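Local structure of glycerol-3-phosphate dehydrogenase [NAD(+)] (6IUY) at residues Y257-V262 and K292-W297; C269-M274 and Q439-P444; Y311-H316 and N330-S335; D345-C350 and R371-I376. The protein probably interconverts sn-glycerol 3-phosphate and dihydroxyacetone phosphate with NAD(+) as cofactor, and carries a haloacid dehalogenase-like, magnesium-binding domain in the same chain. All coordinates share one frame; numbering follows the deposited sequence.

In the fold
All four contacts belong to the dinucleotide-binding part of the dehydrogenase. Interactions 1 and 4 are neighbouring parallel strand pairs of one sheet, joined by backbone bonds between strands 257-262 and 346-349, and both are buried. Interaction 3 is still largely buried but lies at the border of that sheet, with Lys332 exposed; there an asparagine side chain replaces a strand as the backbone's partner, and a water bridges, as one does at the start of interaction 1. Interaction 2, buried too, joins helix 266-282 to the end of helix 431-441 and the loop after it: its residues meet by packing, and they rest on interaction 1 through Val272 and on interaction 4 through Phe441.

Interaction 1. Residues Y257-V262 and K292-W297; sequences YKVTMV and KEVTMW
Val259 O receives the amide of Thr295 in a nearly straight bond (N to O 3.0 Å, 169° at the hydrogen), the first of three that zip strands 257-262 and 293-297 together in parallel. Thr295 O then takes Met261 N at 2.8 Å, and Met261 O takes Trp297 N at 2.9 Å. The segment axes diverge by 24°, and at the beginning of the pair a water bridges instead, accepting from Val259 N and donating to Glu293 O.

Side chains follow the register. Val259 and Val294 run side by side, CG1 to CG1 at 4.1 Å. On the other face Thr260 OG1 lies 3.7 Å from Thr295 CB, its hydrogen bond going to Ala340 O; beyond it Val262 CG1 meets Trp297 CE3 obliquely at 3.8 Å. The indole of Trp297 swings out from the strand end, its CG opposite the backbone N (chi1 176°), and comes near the bound NAD.

Helix 266-282 packs on the face of Val294 and Met261, and helix 337-342 on that of Val262, Thr295 and Trp297. Strand 346-349 flanks 257-262, and strand 331-334 flanks 293-297.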
loop_
_atom_site.group_PDB
_atom_site.type_symbol
_atom_site.label_atom_id
_atom_site.label_comp_id
_atom_site.label_asym_id
_atom_site.label_seq_id
_atom_site.Cartn_x
_atom_site.Cartn_y
_atom_site.Cartn_z
ATOM N N TYR A 257 23.118 -5.385 -26.920
ATOM C CA TYR A 257 22.161 -4.293 -27.014
ATOM C C TYR A 257 22.864 -2.942 -27.040
ATOM O O TYR A 257 23.738 -2.693 -26.213
ATOM C CB TYR A 257 21.176 -4.371 -25.846
ATOM C CG TYR A 257 20.185 -5.498 -25.977
ATOM C CD1 TYR A 257 20.524 -6.802 -25.623
ATOM C CD2 TYR A 257 18.912 -5.267 -26.465
ATOM C CE1 TYR A 257 19.602 -7.844 -25.763
ATOM C CE2 TYR A 257 17.988 -6.290 -26.589
ATOM C CZ TYR A 257 18.340 -7.572 -26.244
ATOM O OH TYR A 257 17.416 -8.576 -26.387
ATOM N N LYS A 258 22.532 -2.096 -28.014
ATOM C CA LYS A 258 22.969 -0.690 -27.981
ATOM C C LYS A 258 21.885 0.115 -27.278
ATOM O O LYS A 258 20.713 -0.011 -27.619
ATOM C CB LYS A 258 23.202 -0.098 -29.386
ATOM C CG LYS A 258 24.365 -0.702 -30.203
ATOM C CD LYS A 258 24.678 0.182 -31.432
ATOM C CE LYS A 258 25.141 -0.633 -32.639
ATOM N NZ LYS A 258 26.254 -1.562 -32.306
ATOM N N VAL A 259 22.272 0.944 -26.316
ATOM C CA VAL A 259 21.285 1.678 -25.529
ATOM C C VAL A 259 21.235 3.143 -25.924
ATOM O O VAL A 259 22.271 3.790 -26.039
ATOM C CB VAL A 259 21.598 1.578 -24.032
ATOM C CG1 VAL A 259 20.531 2.301 -23.209
ATOM C CG2 VAL A 259 21.728 0.100 -23.623
ATOM N N THR A 260 20.030 3.659 -26.133
ATOM C CA THR A 260 19.843 5.078 -26.361
ATOM C C THR A 260 18.838 5.676 -25.368
ATOM O O THR A 260 17.691 5.228 -25.289
ATOM C CB THR A 260 19.377 5.336 -27.800
ATOM O OG1 THR A 260 20.450 5.002 -28.680
ATOM C CG2 THR A 260 18.991 6.800 -28.000
ATOM N N MET A 261 19.287 6.696 -24.635
ATOM C CA MET A 261 18.431 7.514 -23.787
ATOM C C MET A 261 17.804 8.620 -24.628
ATOM O O MET A 261 18.524 9.412 -25.244
ATOM C CB MET A 261 19.246 8.106 -22.625
ATOM C CG MET A 261 18.511 9.171 -21.779
ATOM S SD MET A 261 17.139 8.484 -20.816
ATOM C CE MET A 261 15.784 8.976 -21.843
ATOM N N VAL A 262 16.474 8.650 -24.696
ATOM C CA VAL A 262 15.766 9.713 -25.393
ATOM C C VAL A 262 15.295 10.757 -24.360
ATOM O O VAL A 262 14.212 10.623 -23.770
ATOM C CB VAL A 262 14.545 9.181 -26.173
ATOM C CG1 VAL A 262 13.793 10.327 -26.851
ATOM C CG2 VAL A 262 14.972 8.133 -27.189
ATOM N N LYS A 292 29.090 -0.774 -24.827
ATOM C CA LYS A 292 29.653 0.032 -23.749
ATOM C C LYS A 292 29.137 1.461 -23.797
ATOM O O LYS A 292 28.836 2.068 -22.765
ATOM C CB LYS A 292 31.179 0.043 -23.796
ATOM C CG LYS A 292 31.780 0.831 -22.643
ATOM C CD LYS A 292 33.301 0.819 -22.661
ATOM C CE LYS A 292 33.865 1.518 -21.435
ATOM N NZ LYS A 292 35.356 1.411 -21.366
ATOM N N GLU A 293 29.008 1.987 -25.007
ATOM C CA GLU A 293 28.615 3.371 -25.181
ATOM C C GLU A 293 27.107 3.590 -25.198
ATOM O O GLU A 293 26.370 2.939 -25.950
ATOM C CB GLU A 293 29.225 3.919 -26.465
ATOM C CG GLU A 293 28.695 5.295 -26.844
ATOM C CD GLU A 293 29.433 5.895 -28.040
ATOM O OE1 GLU A 293 30.580 6.343 -27.840
ATOM O OE2 GLU A 293 28.869 5.920 -29.160
ATOM N N VAL A 294 26.650 4.551 -24.402
ATOM C CA VAL A 294 25.233 4.878 -24.370
ATOM C C VAL A 294 25.009 6.185 -25.083
ATOM O O VAL A 294 25.675 7.165 -24.787
ATOM C CB VAL A 294 24.697 5.017 -22.912
ATOM C CG1 VAL A 294 23.218 5.324 -22.923
ATOM C CG2 VAL A 294 24.964 3.780 -22.128
ATOM N N THR A 295 24.026 6.234 -25.969
ATOM C CA THR A 295 23.788 7.448 -26.710
ATOM C C THR A 295 22.690 8.221 -25.999
ATOM O O THR A 295 21.723 7.623 -25.526
ATOM C CB THR A 295 23.414 7.118 -28.170
ATOM O OG1 THR A 295 24.526 6.468 -28.785
ATOM C CG2 THR A 295 23.104 8.342 -28.948
ATOM N N MET A 296 22.839 9.535 -25.885
ATOM C CA MET A 296 21.782 10.337 -25.295
ATOM C C MET A 296 21.357 11.427 -26.255
ATOM O O MET A 296 22.157 12.295 -26.587
ATOM C CB MET A 296 22.243 10.939 -23.957
ATOM C CG MET A 296 21.374 12.079 -23.442
ATOM S SD MET A 296 21.697 12.473 -21.700
ATOM C CE MET A 296 23.293 13.314 -21.774
ATOM N N TRP A 297 20.102 11.392 -26.697
ATOM C CA TRP A 297 19.540 12.518 -27.440
ATOM C C TRP A 297 19.311 13.715 -26.543
ATOM O O TRP A 297 18.607 13.631 -25.506
ATOM C CB TRP A 297 18.233 12.139 -28.105
ATOM C CG TRP A 297 17.557 13.299 -28.821
ATOM C CD1 TRP A 297 18.010 13.956 -29.929
ATOM C CD2 TRP A 297 16.300 13.908 -28.485
ATOM N NE1 TRP A 297 17.118 14.934 -30.306
ATOM C CE2 TRP A 297 16.063 14.930 -29.429
ATOM C CE3 TRP A 297 15.354 13.688 -27.473
ATOM C CZ2 TRP A 297 14.913 15.725 -29.402
ATOM C CZ3 TRP A 297 14.215 14.478 -27.442
ATOM C CH2 TRP A 297 14.005 15.487 -28.400
HETATM O O HOH W 1 24.814 0.747 -25.204
HETATM O O HOH W 2 25.011 3.566 -28.173
#

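Interaction 2. Residues C269-M274 and Q439-P444; sequences CTAVRM and QLFQRP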
loop_
_atom_site.group_PDB
_atom_site.type_symbol
_atom_site.label_atom_id
_atom_site.label_comp_id
_atom_site.label_asym_id
_atom_site.label_seq_id
_atom_site.Cartn_x
_atom_site.Cartn_y
_atom_site.Cartn_z
ATOM N N CYS A 269 19.394 12.523 -17.289
ATOM C CA CYS A 269 20.846 12.440 -17.084
ATOM C C CYS A 269 21.258 11.587 -15.886
ATOM O O CYS A 269 22.312 10.930 -15.933
ATOM C CB CYS A 269 21.471 13.833 -16.924
ATOM S SG CYS A 269 21.430 14.859 -18.433
ATOM N N THR A 270 20.498 11.589 -14.788
ATOM C CA THR A 270 21.019 10.804 -13.676
ATOM C C THR A 270 20.679 9.361 -14.016
ATOM O O THR A 270 21.437 8.464 -13.702
ATOM C CB THR A 270 20.510 11.238 -12.250
ATOM O OG1 THR A 270 19.717 10.204 -11.642
ATOM C CG2 THR A 270 19.783 12.572 -12.257
ATOM N N ALA A 271 19.591 9.148 -14.752
ATOM C CA ALA A 271 19.300 7.827 -15.259
ATOM C C ALA A 271 20.422 7.314 -16.202
ATOM O O ALA A 271 20.967 6.207 -16.009
ATOM C CB ALA A 271 17.939 7.833 -15.970
ATOM N N VAL A 272 20.783 8.101 -17.218
ATOM C CA VAL A 272 21.820 7.656 -18.166
ATOM C C VAL A 272 23.127 7.406 -17.445
ATOM O O VAL A 272 23.933 6.584 -17.874
ATOM C CB VAL A 272 22.052 8.673 -19.311
ATOM C CG1 VAL A 272 23.098 9.681 -18.915
ATOM C CG2 VAL A 272 22.505 7.951 -20.564
ATOM N N ARG A 273 23.343 8.103 -16.332
ATOM C CA ARG A 273 24.568 7.930 -15.554
ATOM C C ARG A 273 24.630 6.547 -14.908
ATOM O O ARG A 273 25.709 5.925 -14.826
ATOM C CB ARG A 273 24.667 9.007 -14.478
ATOM C CG ARG A 273 25.807 8.788 -13.501
ATOM C CD ARG A 273 25.934 9.887 -12.459
ATOM N NE ARG A 273 27.280 9.860 -11.868
ATOM C CZ ARG A 273 27.603 9.219 -10.744
ATOM N NH1 ARG A 273 26.680 8.556 -10.060
ATOM N NH2 ARG A 273 28.852 9.244 -10.294
ATOM N N MET A 274 23.476 6.078 -14.424
ATOM C CA MET A 274 23.375 4.759 -13.806
ATOM C C MET A 274 23.447 3.671 -14.868
ATOM O O MET A 274 24.140 2.681 -14.713
ATOM C CB MET A 274 22.073 4.616 -13.018
ATOM C CG MET A 274 21.876 5.652 -11.900
ATOM S SD MET A 274 20.510 5.115 -10.824
ATOM C CE MET A 274 19.057 5.613 -11.729
ATOM N N GLN A 439 19.071 -5.523 -15.180
ATOM C CA GLN A 439 20.525 -5.540 -15.317
ATOM C C GLN A 439 21.018 -4.151 -15.740
ATOM O O GLN A 439 22.052 -3.704 -15.289
ATOM C CB GLN A 439 20.984 -6.618 -16.320
ATOM C CG GLN A 439 22.506 -6.624 -16.585
ATOM C CD GLN A 439 22.976 -7.814 -17.450
ATOM O OE1 GLN A 439 22.172 -8.665 -17.857
ATOM N NE2 GLN A 439 24.279 -7.868 -17.728
ATOM N N LEU A 440 20.250 -3.455 -16.570
ATOM C CA LEU A 440 20.671 -2.132 -17.036
ATOM C C LEU A 440 20.627 -1.061 -15.922
ATOM O O LEU A 440 21.607 -0.333 -15.705
ATOM C CB LEU A 440 19.801 -1.708 -18.214
ATOM C CG LEU A 440 20.304 -0.593 -19.125
ATOM C CD1 LEU A 440 21.707 -0.911 -19.632
ATOM C CD2 LEU A 440 19.323 -0.401 -20.277
ATOM N N PHE A 441 19.509 -0.993 -15.200
ATOM C CA PHE A 441 19.270 0.075 -14.225
ATOM C C PHE A 441 19.725 -0.186 -12.781
ATOM O O PHE A 441 20.056 0.755 -12.058
ATOM C CB PHE A 441 17.781 0.410 -14.187
ATOM C CG PHE A 441 17.319 1.287 -15.314
ATOM C CD1 PHE A 441 17.423 2.669 -15.219
ATOM C CD2 PHE A 441 16.747 0.736 -16.454
ATOM C CE1 PHE A 441 16.979 3.482 -16.239
ATOM C CE2 PHE A 441 16.300 1.545 -17.488
ATOM C CZ PHE A 441 16.416 2.918 -17.384
ATOM N N GLN A 442 19.720 -1.431 -12.325
ATOM C CA GLN A 442 20.067 -1.669 -10.921
ATOM C C GLN A 442 21.534 -1.388 -10.608
ATOM O O GLN A 442 22.444 -1.975 -11.217
ATOM C CB GLN A 442 19.733 -3.103 -10.507
ATOM C CG GLN A 442 20.014 -3.403 -9.037
ATOM C CD GLN A 442 19.247 -4.623 -8.556
ATOM O OE1 GLN A 442 18.034 -4.567 -8.333
ATOM N NE2 GLN A 442 19.948 -5.744 -8.427
ATOM N N ARG A 443 21.751 -0.507 -9.633
ATOM C CA ARG A 443 23.080 -0.181 -9.126
ATOM C C ARG A 443 23.142 -0.531 -7.634
ATOM O O ARG A 443 22.128 -0.877 -7.041
ATOM C CB ARG A 443 23.390 1.304 -9.356
ATOM C CG ARG A 443 22.983 1.831 -10.738
ATOM C CD ARG A 443 23.862 1.225 -11.790
ATOM N NE ARG A 443 25.231 1.146 -11.296
ATOM C CZ ARG A 443 26.077 0.152 -11.565
ATOM N NH1 ARG A 443 25.689 -0.866 -12.334
ATOM N NH2 ARG A 443 27.303 0.178 -11.054
ATOM N N PRO A 444 24.322 -0.459 -7.018
ATOM C CA PRO A 444 24.342 -0.768 -5.580
ATOM C C PRO A 444 23.578 0.252 -4.742
ATOM O O PRO A 444 23.218 -0.063 -3.613
ATOM C CB PRO A 444 25.829 -0.744 -5.234
ATOM C CG PRO A 444 26.521 -1.001 -6.531
ATOM C CD PRO A 444 25.674 -0.337 -7.575
#
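Met274 and Arg443 run alongside each other in opposite senses, the main meeting of helix 266-282, the first helix of the Rossmann-type dinucleotide-binding fold, with the end of helix 431-441. The methyl-thioether chain lies along the aliphatic part of the arginine: Met274 CB is 3.7 Å from Arg443 CG, and Met274 SD is 4.1 Å from the same carbon. Arg443 is bent at chi2 (-69°) and again at chi3 (-39°), a fold that keeps CG and CD against the helix while the guanidinium turns to other partners. Those lie one turn and more further along helix 266-282: NH1 forms a salt bridge with Glu281 and a hydrogen bond with Ser278. Cutting Arg443 back to an alanine removes everything beyond CB and is likely to leave Glu281 without this charged mate and the flank of Met274 uncovered.

Phe441 makes the second, lighter meeting. It is the last helical residue before Gln442, and its ring turns an edge to helix 266-282, with Ala271 CB near the ring plane and 4.5 Å from Phe441 CE1. The nearest pair of CA atoms, Met274 CA and Phe441 CA, is 6.2 Å apart. The carbonyl of Met274 faces the arginine chain, Met274 O lying 3.3 Å from Arg443 CD.

Interaction 3. Residues Y311-H316 and N330-S335; sequences YINENH and NVKATS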
loop_
_atom_site.group_PDB
_atom_site.type_symbol
_atom_site.label_atom_id
_atom_site.label_comp_id
_atom_site.label_asym_id
_atom_site.label_seq_id
_atom_site.Cartn_x
_atom_site.Cartn_y
_atom_site.Cartn_z
ATOM N N TYR A 311 29.680 20.298 -25.026
ATOM C CA TYR A 311 30.160 20.388 -23.651
ATOM C C TYR A 311 29.956 19.013 -23.001
ATOM O O TYR A 311 30.842 18.485 -22.325
ATOM C CB TYR A 311 29.425 21.506 -22.891
ATOM C CG TYR A 311 29.898 21.687 -21.454
ATOM C CD1 TYR A 311 30.779 22.717 -21.101
ATOM C CD2 TYR A 311 29.476 20.822 -20.459
ATOM C CE1 TYR A 311 31.210 22.874 -19.793
ATOM C CE2 TYR A 311 29.896 20.971 -19.162
ATOM C CZ TYR A 311 30.764 21.989 -18.826
ATOM O OH TYR A 311 31.161 22.109 -17.510
ATOM N N ILE A 312 28.795 18.413 -23.251
ATOM C CA ILE A 312 28.489 17.118 -22.648
ATOM C C ILE A 312 29.491 16.068 -23.084
ATOM O O ILE A 312 29.991 15.321 -22.251
ATOM C CB ILE A 312 27.074 16.664 -22.992
ATOM C CG1 ILE A 312 26.064 17.587 -22.296
ATOM C CG2 ILE A 312 26.857 15.226 -22.564
ATOM C CD1 ILE A 312 24.669 17.485 -22.828
ATOM N N ASN A 313 29.803 16.027 -24.383
ATOM C CA ASN A 313 30.763 15.048 -24.911
ATOM C C ASN A 313 32.194 15.296 -24.489
ATOM O O ASN A 313 32.944 14.356 -24.272
ATOM C CB ASN A 313 30.681 15.011 -26.432
ATOM C CG ASN A 313 29.436 14.315 -26.899
ATOM O OD1 ASN A 313 29.019 13.338 -26.282
ATOM N ND2 ASN A 313 28.814 14.818 -27.963
ATOM N N GLU A 314 32.575 16.561 -24.344
ATOM C CA GLU A 314 33.926 16.872 -23.886
ATOM C C GLU A 314 34.100 16.779 -22.371
ATOM O O GLU A 314 35.178 16.416 -21.888
ATOM C CB GLU A 314 34.329 18.274 -24.349
ATOM C CG GLU A 314 35.233 18.287 -25.581
ATOM C CD GLU A 314 36.558 17.600 -25.312
ATOM O OE1 GLU A 314 37.225 17.967 -24.317
ATOM O OE2 GLU A 314 36.922 16.676 -26.074
ATOM N N ASN A 315 33.067 17.132 -21.608
ATOM C CA ASN A 315 33.239 17.191 -20.163
ATOM C C ASN A 315 32.411 16.164 -19.392
ATOM O O ASN A 315 32.599 16.012 -18.188
ATOM C CB ASN A 315 32.912 18.599 -19.659
ATOM C CG ASN A 315 33.841 19.645 -20.233
ATOM O OD1 ASN A 315 33.400 20.572 -20.901
ATOM N ND2 ASN A 315 35.133 19.490 -19.988
ATOM N N HIS A 316 31.515 15.462 -20.086
ATOM C CA HIS A 316 30.694 14.422 -19.465
ATOM C C HIS A 316 29.847 14.986 -18.331
ATOM O O HIS A 316 29.824 14.452 -17.221
ATOM C CB HIS A 316 31.587 13.292 -18.964
ATOM C CG HIS A 316 32.613 12.872 -19.964
ATOM N ND1 HIS A 316 32.282 12.531 -21.260
ATOM C CD2 HIS A 316 33.957 12.784 -19.882
ATOM C CE1 HIS A 316 33.382 12.236 -21.926
ATOM N NE2 HIS A 316 34.413 12.385 -21.115
ATOM N N ASN A 330 31.511 7.008 -20.948
ATOM C CA ASN A 330 30.931 6.234 -22.043
ATOM C C ASN A 330 29.548 6.721 -22.459
ATOM O O ASN A 330 28.738 5.956 -22.975
ATOM C CB ASN A 330 30.884 4.735 -21.683
ATOM C CG ASN A 330 30.153 4.439 -20.364
ATOM O OD1 ASN A 330 30.402 5.062 -19.334
ATOM N ND2 ASN A 330 29.268 3.458 -20.399
ATOM N N VAL A 331 29.293 8.010 -22.262
ATOM C CA VAL A 331 28.017 8.608 -22.624
ATOM C C VAL A 331 28.243 9.528 -23.811
ATOM O O VAL A 331 29.137 10.363 -23.776
ATOM C CB VAL A 331 27.396 9.396 -21.430
ATOM C CG1 VAL A 331 26.245 10.283 -21.887
ATOM C CG2 VAL A 331 26.940 8.436 -20.350
ATOM N N LYS A 332 27.454 9.371 -24.868
ATOM C CA LYS A 332 27.699 10.138 -26.079
ATOM C C LYS A 332 26.445 10.872 -26.478
ATOM O O LYS A 332 25.424 10.259 -26.762
ATOM C CB LYS A 332 28.180 9.231 -27.222
ATOM C CG LYS A 332 28.909 9.987 -28.354
ATOM C CD LYS A 332 29.988 10.920 -27.765
ATOM C CE LYS A 332 31.219 11.068 -28.651
ATOM N NZ LYS A 332 32.428 10.428 -28.036
ATOM N N ALA A 333 26.537 12.194 -26.508
ATOM C CA ALA A 333 25.388 13.047 -26.735
ATOM C C ALA A 333 25.261 13.440 -28.185
ATOM O O ALA A 333 26.254 13.788 -28.819
ATOM C CB ALA A 333 25.510 14.302 -25.887
ATOM N N THR A 334 24.038 13.453 -28.691
ATOM C CA THR A 334 23.785 14.034 -29.987
ATOM C C THR A 334 22.422 14.690 -30.022
ATOM O O THR A 334 21.499 14.270 -29.319
ATOM C CB THR A 334 23.859 12.991 -31.111
ATOM O OG1 THR A 334 23.191 13.516 -32.264
ATOM C CG2 THR A 334 23.171 11.695 -30.693
ATOM N N SER A 335 22.293 15.703 -30.869
ATOM C CA SER A 335 21.071 16.488 -30.967
ATOM C C SER A 335 20.144 15.980 -32.037
ATOM O O SER A 335 19.046 16.510 -32.192
ATOM C CB SER A 335 21.392 17.941 -31.274
ATOM O OG SER A 335 21.867 18.037 -32.606
HETATM O O HOH W 3 29.762 12.301 -21.947
#
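The amide of Asn313 presents its edge to the backbone of Ala333 and bonds it twice, in the manner of a neighbouring strand. Ala333 N reaches OD1 of Asn313 at 2.7 Å in a nearly straight bond, in the carbonyl plane and on a lone pair. In return Asn313 ND2 donates to Ala333 O at 2.9 Å, the acceptor only 6° out of the amide plane. Held at both ends, the group has its rotation fixed and its O and N assigned. Over one face of the amide Lys332 crosses at about a right angle, its CD above Asn313 OD1 at 3.0 Å. The imidazole of His316 also works through its edge: water 3 lies in the ring plane, 2.6 Å from His316 ND1, and donates to Ile312 O and to Val331 O, while Glu314 O sits over one ring face, offset toward the rim.

Placing CG beside the backbone N (chi1 -74°) swings the Asn313 amide from the helix flank to the strand. A leucine here would have neither donor nor acceptor, and would probably leave both the N-H and the C=O of Ala333 without these partners. Beside the amide, Ile312 CG2 packs on Ala333 CB at 3.7 Å.

Helix 307-315 and strand 331-334 run nearly antiparallel (161°) within the beta-alpha-beta unit that starts at strand 293-297. That strand bonds the other edge of 331-334, and helix 266-282 touches Val331.

Interaction 4. Residues D345-C350 and R371-I376; sequences DALIFC and RGVKAI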
loop_
_atom_site.group_PDB
_atom_site.type_symbol
_atom_site.label_atom_id
_atom_site.label_comp_id
_atom_site.label_asym_id
_atom_site.label_seq_id
_atom_site.Cartn_x
_atom_site.Cartn_y
_atom_site.Cartn_z
ATOM N N ASP A 345 18.947 -0.914 -29.845
ATOM C CA ASP A 345 18.173 -2.108 -29.491
ATOM C C ASP A 345 17.336 -1.872 -28.229
ATOM O O ASP A 345 16.267 -2.453 -28.053
ATOM C CB ASP A 345 19.112 -3.296 -29.275
ATOM C CG ASP A 345 20.044 -3.516 -30.456
ATOM O OD1 ASP A 345 19.548 -3.962 -31.510
ATOM O OD2 ASP A 345 21.253 -3.237 -30.327
ATOM N N ALA A 346 17.847 -1.004 -27.363
ATOM C CA ALA A 346 17.214 -0.688 -26.093
ATOM C C ALA A 346 16.941 0.806 -26.017
ATOM O O ALA A 346 17.869 1.588 -25.916
ATOM C CB ALA A 346 18.104 -1.132 -24.942
ATOM N N LEU A 347 15.674 1.195 -26.087
ATOM C CA LEU A 347 15.297 2.605 -26.003
ATOM C C LEU A 347 14.735 2.982 -24.635
ATOM O O LEU A 347 13.754 2.393 -24.195
ATOM C CB LEU A 347 14.237 2.951 -27.059
ATOM C CG LEU A 347 14.595 3.087 -28.535
ATOM C CD1 LEU A 347 13.341 3.468 -29.328
ATOM C CD2 LEU A 347 15.666 4.154 -28.694
ATOM N N ILE A 348 15.333 3.988 -23.998
ATOM C CA ILE A 348 14.816 4.564 -22.774
ATOM C C ILE A 348 14.138 5.896 -23.100
ATOM O O ILE A 348 14.754 6.813 -23.631
ATOM C CB ILE A 348 15.944 4.755 -21.731
ATOM C CG1 ILE A 348 16.632 3.426 -21.469
ATOM C CG2 ILE A 348 15.402 5.286 -20.414
ATOM C CD1 ILE A 348 17.959 3.545 -20.776
ATOM N N PHE A 349 12.847 5.994 -22.815
ATOM C CA PHE A 349 12.153 7.246 -23.024
ATOM C C PHE A 349 12.060 8.003 -21.686
ATOM O O PHE A 349 11.461 7.504 -20.732
ATOM C CB PHE A 349 10.775 7.000 -23.639
ATOM C CG PHE A 349 10.831 6.557 -25.082
ATOM C CD1 PHE A 349 10.951 7.491 -26.107
ATOM C CD2 PHE A 349 10.774 5.210 -25.418
ATOM C CE1 PHE A 349 11.024 7.089 -27.453
ATOM C CE2 PHE A 349 10.834 4.801 -26.763
ATOM C CZ PHE A 349 10.963 5.752 -27.776
ATOM N N CYS A 350 12.677 9.191 -21.623
ATOM C CA CYS A 350 12.700 10.027 -20.417
ATOM C C CYS A 350 12.718 11.517 -20.760
ATOM O O CYS A 350 13.724 12.187 -20.600
ATOM C CB CYS A 350 13.901 9.688 -19.541
ATOM S SG CYS A 350 13.779 10.363 -17.851
ATOM N N ARG A 371 10.876 -3.448 -35.087
ATOM C CA ARG A 371 9.803 -3.939 -34.216
ATOM C C ARG A 371 10.299 -4.875 -33.118
ATOM O O ARG A 371 9.534 -5.255 -32.225
ATOM C CB ARG A 371 8.715 -4.630 -35.041
ATOM C CG ARG A 371 7.896 -3.656 -35.881
ATOM C CD ARG A 371 6.597 -4.284 -36.344
ATOM N NE ARG A 371 5.947 -3.491 -37.386
ATOM C CZ ARG A 371 4.994 -2.589 -37.159
ATOM N NH1 ARG A 371 4.571 -2.359 -35.917
ATOM N NH2 ARG A 371 4.460 -1.921 -38.178
ATOM N N GLY A 372 11.580 -5.233 -33.176
ATOM C CA GLY A 372 12.193 -6.026 -32.124
ATOM C C GLY A 372 12.875 -5.192 -31.047
ATOM O O GLY A 372 13.519 -5.728 -30.151
ATOM N N VAL A 373 12.748 -3.872 -31.128
ATOM C CA VAL A 373 13.405 -3.001 -30.159
ATOM C C VAL A 373 12.689 -3.059 -28.811
ATOM O O VAL A 373 11.469 -3.071 -28.760
ATOM C CB VAL A 373 13.462 -1.531 -30.642
ATOM C CG1 VAL A 373 12.074 -1.014 -30.911
ATOM C CG2 VAL A 373 14.113 -0.662 -29.585
ATOM N N LYS A 374 13.453 -3.086 -27.725
ATOM C CA LYS A 374 12.864 -3.037 -26.386
ATOM C C LYS A 374 12.777 -1.565 -25.956
ATOM O O LYS A 374 13.735 -0.804 -26.141
ATOM C CB LYS A 374 13.691 -3.849 -25.381
ATOM C CG LYS A 374 14.025 -5.291 -25.804
ATOM C CD LYS A 374 12.789 -6.189 -25.827
ATOM C CE LYS A 374 13.105 -7.603 -26.311
ATOM N NZ LYS A 374 14.376 -8.166 -25.735
ATOM N N ALA A 375 11.636 -1.155 -25.410
ATOM C CA ALA A 375 11.497 0.208 -24.903
ATOM C C ALA A 375 11.195 0.212 -23.399
ATOM O O ALA A 375 10.579 -0.719 -22.874
ATOM C CB ALA A 375 10.411 0.944 -25.659
ATOM N N ILE A 376 11.633 1.261 -22.711
ATOM C CA ILE A 376 11.141 1.529 -21.357
ATOM C C ILE A 376 10.931 3.018 -21.193
ATOM O O ILE A 376 11.664 3.824 -21.753
ATOM C CB ILE A 376 12.098 1.017 -20.274
ATOM C CG1 ILE A 376 11.460 1.133 -18.883
ATOM C CG2 ILE A 376 13.431 1.751 -20.356
ATOM C CD1 ILE A 376 12.197 0.335 -17.776
#
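Ile348 and Ile376 are neighbours on one face of a parallel strand pair, their side chains leaving it in the same direction. Followed outward, Ile348 starts with CB, 4.2 Å from Ile376 CG2. Its CG1, beside the backbone N (chi1 -56°), comes nearer to that methyl at 3.8 Å, and its CG2 branch lies 4.0 Å from the same Ile376 CG2; a single methyl thus meets three carbons of its neighbour. At the tip, CD1 leaves strand 374-377 and packs on Phe441 and Leu440 of helix 431-441.

The opposite face carries Leu347, whose CG meets Val373 CG2 obliquely, and Phe349, whose ring turns an edge to Ala375: CE2 lies 4.0 Å from Ala375 CB, near the ring plane.

Four backbone bonds alternate across the pair and set this register. Lys374 N donates to Asp345 O and Ile376 N to Leu347 O; in the other direction Leu347 N reaches Lys374 O at 2.8 Å with 171° at the hydrogen, and Phe349 N reaches Ile376 O at 2.7 Å. The segment axes are 18° apart. Asp345 turns its carboxylate to the other neighbour, OD2 accepting from Lys258 N.

Cys350, just past the strand end, touches the bound NAD. Parallel strands joined through helix 356-366, with the cofactor at their C-terminal ends, are the beta-alpha-beta crossover of a Rossmann-type dinucleotide-binding domain.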